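Local coordinates for bartonella effector protein (Bep) substrate of VirB T4SS (Bartonella sp. 1-1C, PDB 4PY3) that is a VirB-translocated effector whose N-terminal FIC domain belongs to a family of protein AMPylases, although its own motif departs from the canonical one, leaving that activity uncertain, at residues Y61-H66 / T162-F166; R187-C192 / E206-L210. All coordinates share one frame; numbering follows the deposited sequence.

Interaction 1: Y61-H66 / T162-F166; sequences YLKYIH and TQRVF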
loop_
_atom_site.group_PDB
_atom_site.type_symbol
_atom_site.label_atom_id
_atom_site.label_comp_id
_atom_site.label_asym_id
_atom_site.label_seq_id
_atom_site.Cartn_x
_atom_site.Cartn_y
_atom_site.Cartn_z
ATOM N N TYR A 61 -9.341 -2.583 -6.715
ATOM C CA TYR A 61 -9.065 -3.693 -5.808
ATOM C C TYR A 61 -8.175 -3.246 -4.645
ATOM O O TYR A 61 -8.396 -3.640 -3.505
ATOM C CB TYR A 61 -8.415 -4.839 -6.561
ATOM C CG TYR A 61 -8.178 -6.091 -5.746
ATOM C CD1 TYR A 61 -9.237 -6.786 -5.173
ATOM C CD2 TYR A 61 -6.893 -6.601 -5.578
ATOM C CE1 TYR A 61 -9.021 -7.946 -4.443
ATOM C CE2 TYR A 61 -6.669 -7.763 -4.858
ATOM C CZ TYR A 61 -7.735 -8.437 -4.293
ATOM O OH TYR A 61 -7.510 -9.581 -3.550
ATOM N N LEU A 62 -7.169 -2.430 -4.943
ATOM C CA LEU A 62 -6.300 -1.858 -3.914
ATOM C C LEU A 62 -7.112 -1.080 -2.859
ATOM O O LEU A 62 -6.903 -1.238 -1.661
ATOM C CB LEU A 62 -5.265 -0.924 -4.542
ATOM C CG LEU A 62 -4.214 -0.365 -3.585
ATOM C CD1 LEU A 62 -3.191 -1.420 -3.215
ATOM C CD2 LEU A 62 -3.529 0.849 -4.186
ATOM N N LYS A 63 -8.036 -0.250 -3.335
ATOM C CA LYS A 63 -8.890 0.516 -2.459
ATOM C C LYS A 63 -9.779 -0.385 -1.625
ATOM O O LYS A 63 -10.007 -0.114 -0.443
ATOM C CB LYS A 63 -9.745 1.503 -3.254
ATOM C CG LYS A 63 -8.956 2.705 -3.733
ATOM C CD LYS A 63 -9.880 3.746 -4.341
ATOM C CE LYS A 63 -9.860 3.737 -5.833
ATOM N NZ LYS A 63 -10.583 4.937 -6.346
ATOM N N TYR A 64 -10.297 -1.445 -2.243
ATOM C CA TYR A 64 -11.147 -2.395 -1.534
ATOM C C TYR A 64 -10.366 -3.077 -0.403
ATOM O O TYR A 64 -10.900 -3.281 0.688
ATOM C CB TYR A 64 -11.752 -3.426 -2.489
ATOM C CG TYR A 64 -12.448 -4.566 -1.776
ATOM C CD1 TYR A 64 -13.706 -4.391 -1.205
ATOM C CD2 TYR A 64 -11.846 -5.819 -1.661
ATOM C CE1 TYR A 64 -14.346 -5.436 -0.549
ATOM C CE2 TYR A 64 -12.473 -6.857 -1.003
ATOM C CZ TYR A 64 -13.716 -6.666 -0.451
ATOM O OH TYR A 64 -14.344 -7.704 0.188
ATOM N N ILE A 65 -9.105 -3.412 -0.657
ATOM C CA ILE A 65 -8.278 -4.019 0.375
ATOM C C ILE A 65 -8.109 -3.051 1.541
ATOM O O ILE A 65 -8.246 -3.443 2.691
ATOM C CB ILE A 65 -6.894 -4.406 -0.158
ATOM C CG1 ILE A 65 -7.034 -5.584 -1.125
ATOM C CG2 ILE A 65 -5.956 -4.792 0.976
ATOM C CD1 ILE A 65 -5.878 -5.702 -2.086
ATOM N N HIS A 66 -7.775 -1.807 1.223
ATOM C CA HIS A 66 -7.575 -0.781 2.234
ATOM C C HIS A 66 -8.879 -0.578 3.005
ATOM O O HIS A 66 -8.874 -0.476 4.231
ATOM C CB HIS A 66 -7.132 0.521 1.581
ATOM C CG HIS A 66 -6.676 1.564 2.550
ATOM N ND1 HIS A 66 -7.558 2.359 3.256
ATOM C CD2 HIS A 66 -5.436 1.942 2.943
ATOM C CE1 HIS A 66 -6.885 3.181 4.038
ATOM N NE2 HIS A 66 -5.595 2.946 3.875
ATOM N N THR A 162 -1.495 -2.451 2.895
ATOM C CA THR A 162 -2.407 -2.565 1.765
ATOM C C THR A 162 -1.691 -3.074 0.492
ATOM O O THR A 162 -2.180 -3.984 -0.166
ATOM C CB THR A 162 -3.093 -1.222 1.466
ATOM O OG1 THR A 162 -3.839 -0.796 2.618
ATOM C CG2 THR A 162 -4.037 -1.364 0.284
ATOM N N GLN A 163 -0.577 -2.440 0.133
ATOM C CA GLN A 163 0.186 -2.831 -1.065
ATOM C C GLN A 163 0.792 -4.220 -0.927
ATOM O O GLN A 163 0.801 -4.969 -1.894
ATOM C CB GLN A 163 1.196 -1.767 -1.517
ATOM C CG GLN A 163 2.235 -1.476 -0.473
ATOM C CD GLN A 163 3.000 -0.177 -0.721
ATOM O OE1 GLN A 163 2.535 0.747 -1.428
ATOM N NE2 GLN A 163 4.183 -0.093 -0.132
ATOM N N ARG A 164 1.181 -4.616 0.280
ATOM C CA ARG A 164 1.683 -5.981 0.480
ATOM C C ARG A 164 0.610 -7.030 0.236
ATOM O O ARG A 164 0.859 -8.024 -0.458
ATOM C CB ARG A 164 2.249 -6.169 1.874
ATOM C CG ARG A 164 3.494 -5.351 2.090
ATOM C CD ARG A 164 3.970 -5.477 3.514
ATOM N NE ARG A 164 4.945 -4.419 3.781
ATOM C CZ ARG A 164 5.721 -4.340 4.855
ATOM N NH1 ARG A 164 5.686 -5.295 5.778
ATOM N NH2 ARG A 164 6.546 -3.310 4.993
ATOM N N VAL A 165 -0.588 -6.818 0.782
ATOM C CA VAL A 165 -1.666 -7.773 0.541
ATOM C C VAL A 165 -1.977 -7.850 -0.955
ATOM O O VAL A 165 -2.206 -8.925 -1.488
ATOM C CB VAL A 165 -2.934 -7.434 1.342
ATOM C CG1 VAL A 165 -4.115 -8.286 0.895
ATOM C CG2 VAL A 165 -2.683 -7.664 2.817
ATOM N N PHE A 166 -1.983 -6.700 -1.616
ATOM C CA PHE A 166 -2.263 -6.621 -3.042
ATOM C C PHE A 166 -1.253 -7.474 -3.828
ATOM O O PHE A 166 -1.639 -8.283 -4.665
ATOM C CB PHE A 166 -2.187 -5.162 -3.488
ATOM C CG PHE A 166 -2.541 -4.933 -4.930
ATOM C CD1 PHE A 166 -1.606 -5.173 -5.936
ATOM C CD2 PHE A 166 -3.785 -4.436 -5.285
ATOM C CE1 PHE A 166 -1.915 -4.937 -7.258
ATOM C CE2 PHE A 166 -4.101 -4.208 -6.611
ATOM C CZ PHE A 166 -3.164 -4.464 -7.603
#
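Leu-62 and Phe-166 meet at about a right angle, with Leu-62 CD1 3.7 Å from Phe-166 CD2. That same methyl also reaches Thr-162 CG2 at 3.6 Å, wedging between two residues one turn apart on the facing helix. Phe-166 swings its ring back toward helix 59-70 because CG stands opposite the backbone N (chi1 -176°). There Tyr-61 CD2 lies 3.8 Å from Phe-166 CD2, the two rings meeting obliquely, their planes at 52°. Ile-65 splits its branches: CD1 approaches Phe-166 CB at 4.0 Å and also covers a face of its own neighbour, Tyr-61, while CG2 meets Val-165 CG1 at 4.0 Å. At the other end, Thr-162 OG1 lies 3.2 Å from His-66 CD2, a ring carbon; the hydroxyl of Thr-162 is hydrogen-bonded to Gly-158 O, just before helix 159-173. His-66 is fixed at both nitrogens, NE2 on Ala-157 O and ND1 on Gly-78 N. The sequence APFRAGNEPTQR, which runs through Thr-162, aligns with the Fic motif HPFxxGN(G/K)RxxR but has alanine in place of the histidine and Glu-Pro in place of Gly/Lys-Arg. Contact between the two segments is therefore carried by methyls and rings at a 121° crossing, while the His-66 NE2 bond and the stack of its ring on Phe-155 tie helix 59-70 to the motif loop.

Interaction 2: R187-C192 / E206-L210; sequences RIMRAC and EMKSL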
loop_
_atom_site.group_PDB
_atom_site.type_symbol
_atom_site.label_atom_id
_atom_site.label_comp_id
_atom_site.label_asym_id
_atom_site.label_seq_id
_atom_site.Cartn_x
_atom_site.Cartn_y
_atom_site.Cartn_z
ATOM N N ARG A 187 14.640 -4.254 5.948
ATOM C CA ARG A 187 15.032 -4.570 4.579
ATOM C C ARG A 187 14.006 -4.078 3.566
ATOM O O ARG A 187 14.358 -3.501 2.540
ATOM C CB ARG A 187 15.218 -6.070 4.412
ATOM C CG ARG A 187 15.725 -6.450 3.031
ATOM C CD ARG A 187 15.922 -7.949 2.887
ATOM N NE ARG A 187 16.396 -8.289 1.548
ATOM C CZ ARG A 187 16.470 -9.521 1.057
ATOM N NH1 ARG A 187 16.108 -10.573 1.789
ATOM N NH2 ARG A 187 16.905 -9.698 -0.182
ATOM N N ILE A 188 12.734 -4.314 3.860
ATOM C CA ILE A 188 11.650 -3.871 2.990
ATOM C C ILE A 188 11.706 -2.353 2.822
ATOM O O ILE A 188 11.566 -1.832 1.707
ATOM C CB ILE A 188 10.267 -4.297 3.534
ATOM C CG1 ILE A 188 10.183 -5.829 3.611
ATOM C CG2 ILE A 188 9.149 -3.768 2.639
ATOM C CD1 ILE A 188 8.987 -6.354 4.376
ATOM N N MET A 189 11.923 -1.648 3.927
ATOM C CA MET A 189 12.051 -0.196 3.892
ATOM C C MET A 189 13.260 0.227 3.047
ATOM O O MET A 189 13.149 1.108 2.197
ATOM C CB MET A 189 12.177 0.355 5.317
ATOM C CG MET A 189 11.921 1.868 5.445
ATOM S SD MET A 189 11.972 2.458 7.173
ATOM C CE MET A 189 13.639 2.083 7.738
ATOM N N ARG A 190 14.403 -0.412 3.283
ATOM C CA ARG A 190 15.624 -0.127 2.526
ATOM C C ARG A 190 15.379 -0.243 1.015
ATOM O O ARG A 190 15.818 0.604 0.240
ATOM C CB ARG A 190 16.755 -1.094 2.921
ATOM C CG ARG A 190 18.102 -0.664 2.344
ATOM C CD ARG A 190 19.318 -1.378 2.944
ATOM N NE ARG A 190 19.097 -2.814 3.141
ATOM C CZ ARG A 190 18.780 -3.399 4.301
ATOM N NH1 ARG A 190 18.630 -2.695 5.424
ATOM N NH2 ARG A 190 18.613 -4.712 4.342
ATOM N N ALA A 191 14.658 -1.285 0.613
ATOM C CA ALA A 191 14.334 -1.490 -0.792
ATOM C C ALA A 191 13.425 -0.391 -1.323
ATOM O O ALA A 191 13.614 0.098 -2.437
ATOM C CB ALA A 191 13.696 -2.857 -0.985
ATOM N N CYS A 192 12.426 0.005 -0.529
ATOM C CA CYS A 192 11.538 1.094 -0.937
ATOM C C CYS A 192 12.333 2.379 -1.131
ATOM O O CYS A 192 12.114 3.112 -2.103
ATOM C CB CYS A 192 10.406 1.286 0.080
ATOM S SG CYS A 192 9.219 -0.083 0.075
ATOM N N GLU A 206 17.548 -3.762 -5.183
ATOM C CA GLU A 206 17.225 -4.295 -3.860
ATOM C C GLU A 206 15.811 -4.842 -3.750
ATOM O O GLU A 206 15.582 -5.741 -2.965
ATOM C CB GLU A 206 17.476 -3.313 -2.753
ATOM C CG GLU A 206 17.887 -3.890 -1.402
ATOM C CD GLU A 206 19.259 -4.540 -1.263
ATOM O OE1 GLU A 206 19.776 -5.181 -2.210
ATOM O OE2 GLU A 206 19.810 -4.429 -0.136
ATOM N N MET A 207 14.877 -4.286 -4.511
ATOM C CA MET A 207 13.502 -4.776 -4.499
ATOM C C MET A 207 13.435 -6.133 -5.184
ATOM O O MET A 207 12.746 -7.038 -4.718
ATOM C CB MET A 207 12.554 -3.771 -5.182
ATOM C CG MET A 207 11.072 -4.068 -4.983
ATOM S SD MET A 207 10.553 -3.974 -3.260
ATOM C CE MET A 207 10.758 -2.216 -2.948
ATOM N N LYS A 208 14.135 -6.255 -6.306
ATOM C CA LYS A 208 14.282 -7.551 -6.991
ATOM C C LYS A 208 14.871 -8.596 -6.074
ATOM O O LYS A 208 14.351 -9.697 -5.966
ATOM C CB LYS A 208 15.161 -7.428 -8.219
ATOM N N SER A 209 15.961 -8.235 -5.413
ATOM C CA SER A 209 16.618 -9.114 -4.446
ATOM C C SER A 209 15.665 -9.557 -3.331
ATOM O O SER A 209 15.609 -10.738 -2.994
ATOM C CB SER A 209 17.850 -8.416 -3.859
ATOM O OG SER A 209 18.304 -9.065 -2.687
ATOM N N LEU A 210 14.912 -8.612 -2.783
ATOM C CA LEU A 210 13.903 -8.920 -1.768
ATOM C C LEU A 210 12.859 -9.895 -2.298
ATOM O O LEU A 210 12.546 -10.893 -1.657
ATOM C CB LEU A 210 13.206 -7.639 -1.295
ATOM C CG LEU A 210 12.003 -7.809 -0.359
ATOM C CD1 LEU A 210 12.438 -8.319 1.006
ATOM C CD2 LEU A 210 11.250 -6.498 -0.212
#
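Arg-187 NH2 donates to Ser-209 OG over 2.9 Å, but the N-H...O angle of 124° makes the bond weak. The hydroxyl lies at the edge of the guanidinium, near its plane; Leu-210 CA lies over one face, 3.4 Å above the plane and near the border of the group rather than over its centre. The arginine spans the gap between the helices because its chain is extended all the way to NE, with CG set opposite the backbone N. Its aliphatic part runs alongside Leu-210, the two side chains pointing opposite ways, with Arg-187 CD standing 4.0 Å from Leu-210 CD1. The other leucine methyl, CD2, turns to Ile-188 CG1. The one salt bridge across the segments is long: Arg-190 NE and Glu-206 OE2 are 3.7 Å apart, the oxygen coming in at the guanidinium edge while the carboxylate plane is turned by 75°. Between the two helices the backbones come closest at the alanine, Ala-191 CA lying 5.0 Å from Met-207 CA. Met-207 folds at chi2 and chi3, which curls its CE methyl to 3.6 Å from Ala-191 CB and to 4.0 Å from Cys-192 SG. Helices 185-197 and 205-214 thus run roughly antiparallel, the axes of their short segments at 146° and 8.8 Å at closest approach. Both rest on helix 135-152, Met-207 against Ala-143, Phe-146 and Val-147, and Cys-192 against Asn-150.

How the interactions relate
The centres of the two contacts are about 19 Å apart, yet they touch: Arg-164 NH2 of interaction 1 packs 3.5 Å from Ile-188 CG2 of interaction 2. Arg-164, which matches the last arginine of the Fic motif, also forms a salt bridge with Glu-185 at the start of helix 185-197, the helix that follows helix 159-173 in the chain. Helix 135-152 serves both: Gln-163 bonds to Asn-150 and touches Phe-146, residues met by Cys-192 and Met-207 respectively. Interaction 1, centred about 6 Å from the chain centre, adjoins the motif loop that precedes helix 159-173; interaction 2, about 15 Å from that centre, joins helices 185-197 and 205-214.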